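Local coordinates for polyketide synthase (Synechococcus sp., PDB 4GOX), which probably transfers a sulfo group from PAPS to a pathway intermediate, as the sulfotransferase domain of an olefin synthase that makes hydrocarbons, at residues 143-157 and 203-216. Sequence-based numbering, arbitrary orientation.
Sequences EILFDQAKYIHLVRH and VGADRYLQVIYEDL. With A3P (adenosine-3'-5'-diphosphate), chain B.
In a bidentate, end-on salt bridge, Arg207 meets Glu143, NH1 to OE1 at 2.9 Å and NH2 to OE2 at 2.9 Å, with guanidinium and carboxylate planes 10° apart. Arg207 NH2 also bonds Ala149 O (2.8 Å), in the carbonyl plane and on a lone pair. A bend at chi3 (-76°) turns the guanidinium back to these partners, while Tyr151 OH takes the anti lone pair of Glu143 OE2. With an alanine in place of Arg207, the Glu143 carboxylate would probably lose its countercharge and Ala149 O this donor.

Strand 208-212, outermost within this chain in the P-loop NTPase-like parallel sheet of sulfotransferases, pairs with 149-155, hydrogen-bonded from Tyr151 N–Arg207 O to Tyr213 N–Val155 O. Packing is tight where buried Leu154 CD1 meets Val211 CG1 (3.9 Å) and reaches Leu216; helix 220-231 covers Val211. On the face bearing His153, its ND1 and Tyr208 OH share a nearly straight bond (2.7 Å, 174°), and Asn193 holds NE2. The looser side is exposed Gly204-Asp206, where the Lys150 side chain passes Asp206 O; nearby, the poorly ordered Gln148 amide lies beside Arg207 CD.

At the other end the strands deliver Arg156 and Tyr213 to the nucleotide. Arg156, extended from CG to NE, lays CD over the Tyr213 ring face, a CH-pi contact; its NH2 also reaches Leu274 O. Glu214 OE2 accepts from His157 N (3.0 Å) and, through a water, from Arg156 NE, while OE1 bonds Tyr300 OH. Tyr213 OH bonds A3P N3 (2.7 Å) but Arg156 holds O2' weakly, so recognition here probably rests more on the tyrosine.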
loop_
_atom_site.group_PDB
_atom_site.type_symbol
_atom_site.label_atom_id
_atom_site.label_comp_id
_atom_site.label_asym_id
_atom_site.label_seq_id
_atom_site.Cartn_x
_atom_site.Cartn_y
_atom_site.Cartn_z
ATOM N N GLU A 143 -2.581 -5.928 13.581
ATOM C CA GLU A 143 -2.013 -6.324 14.861
ATOM C C GLU A 143 -2.827 -7.434 15.526
ATOM O O GLU A 143 -2.254 -8.225 16.282
ATOM C CB GLU A 143 -1.789 -5.112 15.778
ATOM C CG GLU A 143 -0.633 -4.248 15.273
ATOM C CD GLU A 143 0.712 -4.958 15.253
ATOM O OE1 GLU A 143 1.180 -5.367 16.339
ATOM O OE2 GLU A 143 1.285 -5.129 14.153
ATOM N N ILE A 144 -4.137 -7.538 15.196
ATOM C CA ILE A 144 -4.992 -8.623 15.669
ATOM C C ILE A 144 -4.642 -9.942 14.949
ATOM O O ILE A 144 -4.530 -10.982 15.594
ATOM C CB ILE A 144 -6.506 -8.227 15.583
ATOM C CG1 ILE A 144 -6.903 -7.408 16.841
ATOM C CG2 ILE A 144 -7.435 -9.452 15.433
ATOM C CD1 ILE A 144 -8.050 -6.445 16.684
ATOM N N LEU A 145 -4.445 -9.898 13.624
ATOM C CA LEU A 145 -4.176 -11.097 12.808
ATOM C C LEU A 145 -2.747 -11.641 12.812
ATOM O O LEU A 145 -2.571 -12.850 12.660
ATOM C CB LEU A 145 -4.587 -10.870 11.337
ATOM C CG LEU A 145 -6.054 -10.546 11.028
ATOM C CD1 LEU A 145 -6.202 -10.134 9.568
ATOM C CD2 LEU A 145 -6.985 -11.722 11.373
ATOM N N PHE A 146 -1.741 -10.763 12.926
ATOM C CA PHE A 146 -0.326 -11.125 12.778
ATOM C C PHE A 146 0.567 -10.831 13.965
ATOM O O PHE A 146 0.401 -9.808 14.633
ATOM C CB PHE A 146 0.255 -10.404 11.553
ATOM C CG PHE A 146 -0.568 -10.544 10.296
ATOM C CD1 PHE A 146 -0.556 -11.730 9.564
ATOM C CD2 PHE A 146 -1.318 -9.474 9.815
ATOM C CE1 PHE A 146 -1.315 -11.857 8.401
ATOM C CE2 PHE A 146 -2.059 -9.599 8.644
ATOM C CZ PHE A 146 -2.060 -10.792 7.952
ATOM N N ASP A 147 1.579 -11.687 14.161
ATOM C CA ASP A 147 2.584 -11.538 15.214
ATOM C C ASP A 147 3.710 -10.646 14.748
ATOM O O ASP A 147 4.216 -9.839 15.527
ATOM C CB ASP A 147 3.216 -12.908 15.540
ATOM C CG ASP A 147 2.506 -13.781 16.560
ATOM O OD1 ASP A 147 2.863 -14.976 16.660
ATOM O OD2 ASP A 147 1.646 -13.249 17.313
ATOM N N GLN A 148 4.128 -10.823 13.484
ATOM C CA GLN A 148 5.303 -10.189 12.889
ATOM C C GLN A 148 5.047 -9.316 11.657
ATOM O O GLN A 148 5.904 -9.281 10.773
ATOM C CB GLN A 148 6.341 -11.282 12.550
ATOM C CG GLN A 148 7.121 -11.798 13.752
ATOM C CD GLN A 148 8.367 -10.987 14.003
ATOM O OE1 GLN A 148 9.456 -11.316 13.515
ATOM N NE2 GLN A 148 8.240 -9.912 14.777
ATOM N N ALA A 149 3.914 -8.569 11.601
ATOM C CA ALA A 149 3.670 -7.660 10.468
ATOM C C ALA A 149 4.664 -6.499 10.486
ATOM O O ALA A 149 4.959 -5.950 11.546
ATOM C CB ALA A 149 2.250 -7.116 10.509
ATOM N N LYS A 150 5.186 -6.144 9.318
ATOM C CA LYS A 150 6.079 -4.986 9.152
ATOM C C LYS A 150 5.349 -3.941 8.344
ATOM O O LYS A 150 4.645 -4.279 7.394
ATOM C CB LYS A 150 7.402 -5.355 8.472
ATOM C CG LYS A 150 8.369 -6.073 9.398
ATOM C CD LYS A 150 9.720 -6.240 8.701
ATOM C CE LYS A 150 10.727 -6.981 9.547
ATOM N NZ LYS A 150 10.550 -8.448 9.428
ATOM N N TYR A 151 5.512 -2.680 8.713
ATOM C CA TYR A 151 4.826 -1.596 8.025
ATOM C C TYR A 151 5.783 -0.602 7.383
ATOM O O TYR A 151 6.572 0.037 8.082
ATOM C CB TYR A 151 3.872 -0.860 8.995
ATOM C CG TYR A 151 2.959 -1.802 9.743
ATOM C CD1 TYR A 151 1.855 -2.380 9.115
ATOM C CD2 TYR A 151 3.241 -2.182 11.049
ATOM C CE1 TYR A 151 1.034 -3.276 9.788
ATOM C CE2 TYR A 151 2.416 -3.071 11.734
ATOM C CZ TYR A 151 1.327 -3.628 11.094
ATOM O OH TYR A 151 0.519 -4.483 11.787
ATOM N N ILE A 152 5.662 -0.430 6.060
ATOM C CA ILE A 152 6.399 0.586 5.306
ATOM C C ILE A 152 5.423 1.768 5.158
ATOM O O ILE A 152 4.396 1.638 4.496
ATOM C CB ILE A 152 6.860 0.054 3.929
ATOM C CG1 ILE A 152 7.860 -1.113 4.094
ATOM C CG2 ILE A 152 7.484 1.208 3.095
ATOM C CD1 ILE A 152 8.057 -1.924 2.811
ATOM N N HIS A 153 5.703 2.879 5.843
ATOM C CA HIS A 153 4.876 4.074 5.779
ATOM C C HIS A 153 5.487 4.995 4.717
ATOM O O HIS A 153 6.489 5.661 4.970
ATOM C CB HIS A 153 4.838 4.767 7.157
ATOM C CG HIS A 153 4.028 6.037 7.227
ATOM N ND1 HIS A 153 3.993 6.802 8.386
ATOM C CD2 HIS A 153 3.183 6.586 6.320
ATOM C CE1 HIS A 153 3.180 7.810 8.119
ATOM N NE2 HIS A 153 2.680 7.724 6.883
ATOM N N LEU A 154 4.887 5.020 3.531
ATOM C CA LEU A 154 5.375 5.853 2.435
ATOM C C LEU A 154 4.699 7.206 2.530
ATOM O O LEU A 154 3.476 7.276 2.636
ATOM C CB LEU A 154 5.145 5.150 1.074
ATOM C CG LEU A 154 5.429 5.946 -0.197
ATOM C CD1 LEU A 154 6.899 6.332 -0.312
ATOM C CD2 LEU A 154 5.022 5.151 -1.386
ATOM N N VAL A 155 5.501 8.279 2.582
ATOM C CA VAL A 155 4.988 9.644 2.755
ATOM C C VAL A 155 5.386 10.520 1.597
ATOM O O VAL A 155 6.541 10.467 1.149
ATOM C CB VAL A 155 5.411 10.306 4.106
ATOM C CG1 VAL A 155 4.602 11.576 4.374
ATOM C CG2 VAL A 155 5.262 9.337 5.282
ATOM N N ARG A 156 4.437 11.369 1.146
ATOM C CA ARG A 156 4.651 12.371 0.088
ATOM C C ARG A 156 4.194 13.726 0.602
ATOM O O ARG A 156 3.364 13.797 1.513
ATOM C CB ARG A 156 3.957 11.991 -1.230
ATOM C CG ARG A 156 4.381 12.882 -2.418
ATOM C CD ARG A 156 3.722 12.425 -3.699
ATOM N NE ARG A 156 4.208 13.170 -4.856
ATOM C CZ ARG A 156 3.696 13.062 -6.077
ATOM N NH1 ARG A 156 2.654 12.274 -6.300
ATOM N NH2 ARG A 156 4.206 13.760 -7.079
ATOM N N HIS A 157 4.771 14.795 0.052
ATOM C CA HIS A 157 4.491 16.187 0.401
ATOM C C HIS A 157 2.983 16.447 0.319
ATOM O O HIS A 157 2.384 16.001 -0.667
ATOM C CB HIS A 157 5.252 17.122 -0.550
ATOM C CG HIS A 157 5.341 18.528 -0.045
ATOM N ND1 HIS A 157 4.243 19.370 -0.057
ATOM C CD2 HIS A 157 6.388 19.182 0.503
ATOM C CE1 HIS A 157 4.658 20.509 0.476
ATOM N NE2 HIS A 157 5.943 20.444 0.823
ATOM N N VAL A 203 4.018 -0.096 17.462
ATOM C CA VAL A 203 4.935 -1.197 17.120
ATOM C C VAL A 203 6.387 -0.668 17.168
ATOM O O VAL A 203 6.606 0.541 17.124
ATOM C CB VAL A 203 4.572 -1.871 15.764
ATOM C CG1 VAL A 203 3.091 -2.235 15.708
ATOM C CG2 VAL A 203 4.957 -0.997 14.572
ATOM N N GLY A 204 7.371 -1.540 17.228
ATOM C CA GLY A 204 8.749 -1.036 17.257
ATOM C C GLY A 204 9.228 -0.384 15.969
ATOM O O GLY A 204 8.516 -0.393 14.959
ATOM N N ALA A 205 10.476 0.147 15.974
ATOM C CA ALA A 205 11.123 0.667 14.767
ATOM C C ALA A 205 11.531 -0.577 13.974
ATOM O O ALA A 205 11.755 -0.511 12.772
ATOM C CB ALA A 205 12.353 1.485 15.126
ATOM N N ASP A 206 11.568 -1.728 14.662
ATOM C CA ASP A 206 11.827 -3.043 14.094
ATOM C C ASP A 206 10.693 -3.450 13.145
ATOM O O ASP A 206 10.934 -4.236 12.235
ATOM C CB ASP A 206 11.971 -4.088 15.225
ATOM C CG ASP A 206 13.195 -3.902 16.118
ATOM O OD1 ASP A 206 14.322 -3.762 15.572
ATOM O OD2 ASP A 206 13.036 -3.945 17.360
ATOM N N ARG A 207 9.445 -2.931 13.364
ATOM C CA ARG A 207 8.289 -3.279 12.523
ATOM C C ARG A 207 7.669 -2.085 11.757
ATOM O O ARG A 207 6.648 -2.230 11.093
ATOM C CB ARG A 207 7.245 -4.102 13.312
ATOM C CG ARG A 207 7.817 -5.384 13.929
ATOM C CD ARG A 207 6.784 -6.466 14.189
ATOM N NE ARG A 207 5.959 -6.174 15.361
ATOM C CZ ARG A 207 4.707 -5.725 15.317
ATOM N NH1 ARG A 207 4.041 -5.490 16.442
ATOM N NH2 ARG A 207 4.114 -5.497 14.149
ATOM N N TYR A 208 8.314 -0.932 11.804
ATOM C CA TYR A 208 7.826 0.265 11.137
ATOM C C TYR A 208 8.973 1.055 10.529
ATOM O O TYR A 208 9.984 1.285 11.192
ATOM C CB TYR A 208 7.077 1.134 12.153
ATOM C CG TYR A 208 6.685 2.511 11.670
ATOM C CD1 TYR A 208 5.588 2.690 10.825
ATOM C CD2 TYR A 208 7.332 3.650 12.149
ATOM C CE1 TYR A 208 5.162 3.964 10.454
ATOM C CE2 TYR A 208 6.932 4.929 11.759
ATOM C CZ TYR A 208 5.844 5.080 10.918
ATOM O OH TYR A 208 5.439 6.337 10.566
ATOM N N LEU A 209 8.792 1.495 9.289
ATOM C CA LEU A 209 9.759 2.309 8.567
ATOM C C LEU A 209 9.078 3.398 7.731
ATOM O O LEU A 209 8.269 3.084 6.858
ATOM C CB LEU A 209 10.607 1.412 7.635
ATOM C CG LEU A 209 11.689 2.101 6.779
ATOM C CD1 LEU A 209 12.955 2.363 7.587
ATOM C CD2 LEU A 209 12.040 1.250 5.588
ATOM N N GLN A 210 9.444 4.659 7.966
ATOM C CA GLN A 210 8.990 5.781 7.141
ATOM C C GLN A 210 9.856 5.871 5.896
ATOM O O GLN A 210 11.072 5.779 5.976
ATOM C CB GLN A 210 9.118 7.115 7.888
ATOM C CG GLN A 210 7.977 7.307 8.850
ATOM C CD GLN A 210 8.026 8.618 9.578
ATOM O OE1 GLN A 210 8.702 9.566 9.167
ATOM N NE2 GLN A 210 7.229 8.717 10.624
ATOM N N VAL A 211 9.234 6.077 4.756
ATOM C CA VAL A 211 9.924 6.250 3.481
ATOM C C VAL A 211 9.380 7.538 2.877
ATOM O O VAL A 211 8.170 7.676 2.686
ATOM C CB VAL A 211 9.708 5.041 2.511
ATOM C CG1 VAL A 211 10.339 5.323 1.154
ATOM C CG2 VAL A 211 10.286 3.755 3.095
ATOM N N ILE A 212 10.264 8.468 2.582
ATOM C CA ILE A 212 9.899 9.737 1.970
ATOM C C ILE A 212 9.955 9.571 0.456
ATOM O O ILE A 212 11.032 9.359 -0.102
ATOM C CB ILE A 212 10.818 10.876 2.484
ATOM C CG1 ILE A 212 10.802 10.946 4.042
ATOM C CG2 ILE A 212 10.454 12.206 1.840
ATOM C CD1 ILE A 212 9.366 11.196 4.728
ATOM N N TYR A 213 8.786 9.686 -0.203
ATOM C CA TYR A 213 8.646 9.584 -1.658
ATOM C C TYR A 213 9.701 10.423 -2.391
ATOM O O TYR A 213 10.301 9.923 -3.350
ATOM C CB TYR A 213 7.238 10.000 -2.097
ATOM C CG TYR A 213 7.134 10.246 -3.582
ATOM C CD1 TYR A 213 6.930 9.192 -4.471
ATOM C CD2 TYR A 213 7.263 11.529 -4.104
ATOM C CE1 TYR A 213 6.845 9.415 -5.846
ATOM C CE2 TYR A 213 7.187 11.763 -5.472
ATOM C CZ TYR A 213 6.971 10.703 -6.339
ATOM O OH TYR A 213 6.896 10.942 -7.684
ATOM N N GLU A 214 9.929 11.685 -1.935
ATOM C CA GLU A 214 10.908 12.622 -2.518
ATOM C C GLU A 214 12.305 12.024 -2.453
ATOM O O GLU A 214 13.024 12.130 -3.429
ATOM C CB GLU A 214 10.872 14.017 -1.831
ATOM C CG GLU A 214 9.590 14.816 -2.057
ATOM C CD GLU A 214 8.306 14.331 -1.391
ATOM O OE1 GLU A 214 8.370 13.439 -0.514
ATOM O OE2 GLU A 214 7.223 14.837 -1.759
ATOM N N ASP A 215 12.668 11.328 -1.346
ATOM C CA ASP A 215 13.979 10.661 -1.256
ATOM C C ASP A 215 14.005 9.419 -2.191
ATOM O O ASP A 215 15.009 9.146 -2.815
ATOM C CB ASP A 215 14.275 10.223 0.192
ATOM C CG ASP A 215 14.452 11.338 1.217
ATOM O OD1 ASP A 215 14.441 11.029 2.442
ATOM O OD2 ASP A 215 14.596 12.518 0.803
ATOM N N LEU A 216 12.899 8.655 -2.250
ATOM C CA LEU A 216 12.813 7.474 -3.089
ATOM C C LEU A 216 13.067 7.815 -4.559
ATOM O O LEU A 216 13.805 7.108 -5.218
ATOM C CB LEU A 216 11.434 6.805 -2.897
ATOM C CG LEU A 216 11.052 5.596 -3.776
ATOM C CD1 LEU A 216 11.981 4.397 -3.535
ATOM C CD2 LEU A 216 9.579 5.220 -3.543
HETATM P P1 A3P B . 0.493 11.706 -10.622
HETATM O O1P A3P B . -0.842 12.343 -10.320
HETATM O O2P A3P B . 0.410 10.760 -11.802
HETATM O O3P A3P B . 1.674 12.636 -10.587
HETATM P P2 A3P B . -0.113 6.190 -5.938
HETATM O O4P A3P B . 0.129 6.047 -4.462
HETATM O O5P A3P B . -1.499 6.576 -6.357
HETATM O O6P A3P B . 0.490 5.056 -6.734
HETATM O "O5'" A3P B . 0.767 7.450 -6.396
HETATM C "C5'" A3P B . 0.582 8.046 -7.691
HETATM C "C4'" A3P B . 1.741 8.999 -7.967
HETATM O "O4'" A3P B . 2.996 8.330 -7.966
HETATM C "C3'" A3P B . 1.698 9.668 -9.326
HETATM O "O3'" A3P B . 0.785 10.759 -9.337
HETATM C "C2'" A3P B . 3.139 10.074 -9.552
HETATM O "O2'" A3P B . 3.414 11.392 -9.070
HETATM C "C1'" A3P B . 3.943 9.073 -8.738
HETATM N N9 A3P B . 4.628 8.186 -9.706
HETATM C C8 A3P B . 4.024 7.223 -10.460
HETATM N N7 A3P B . 4.917 6.621 -11.278
HETATM C C5 A3P B . 6.106 7.208 -11.052
HETATM C C6 A3P B . 7.464 7.071 -11.614
HETATM N N6 A3P B . 7.687 6.132 -12.551
HETATM N N1 A3P B . 8.448 7.867 -11.124
HETATM C C2 A3P B . 8.217 8.787 -10.153
HETATM N N3 A3P B . 6.990 8.996 -9.622
HETATM C C4 A3P B . 5.920 8.246 -10.019
HETATM O O HOH W 1 6.292 15.184 -4.314
#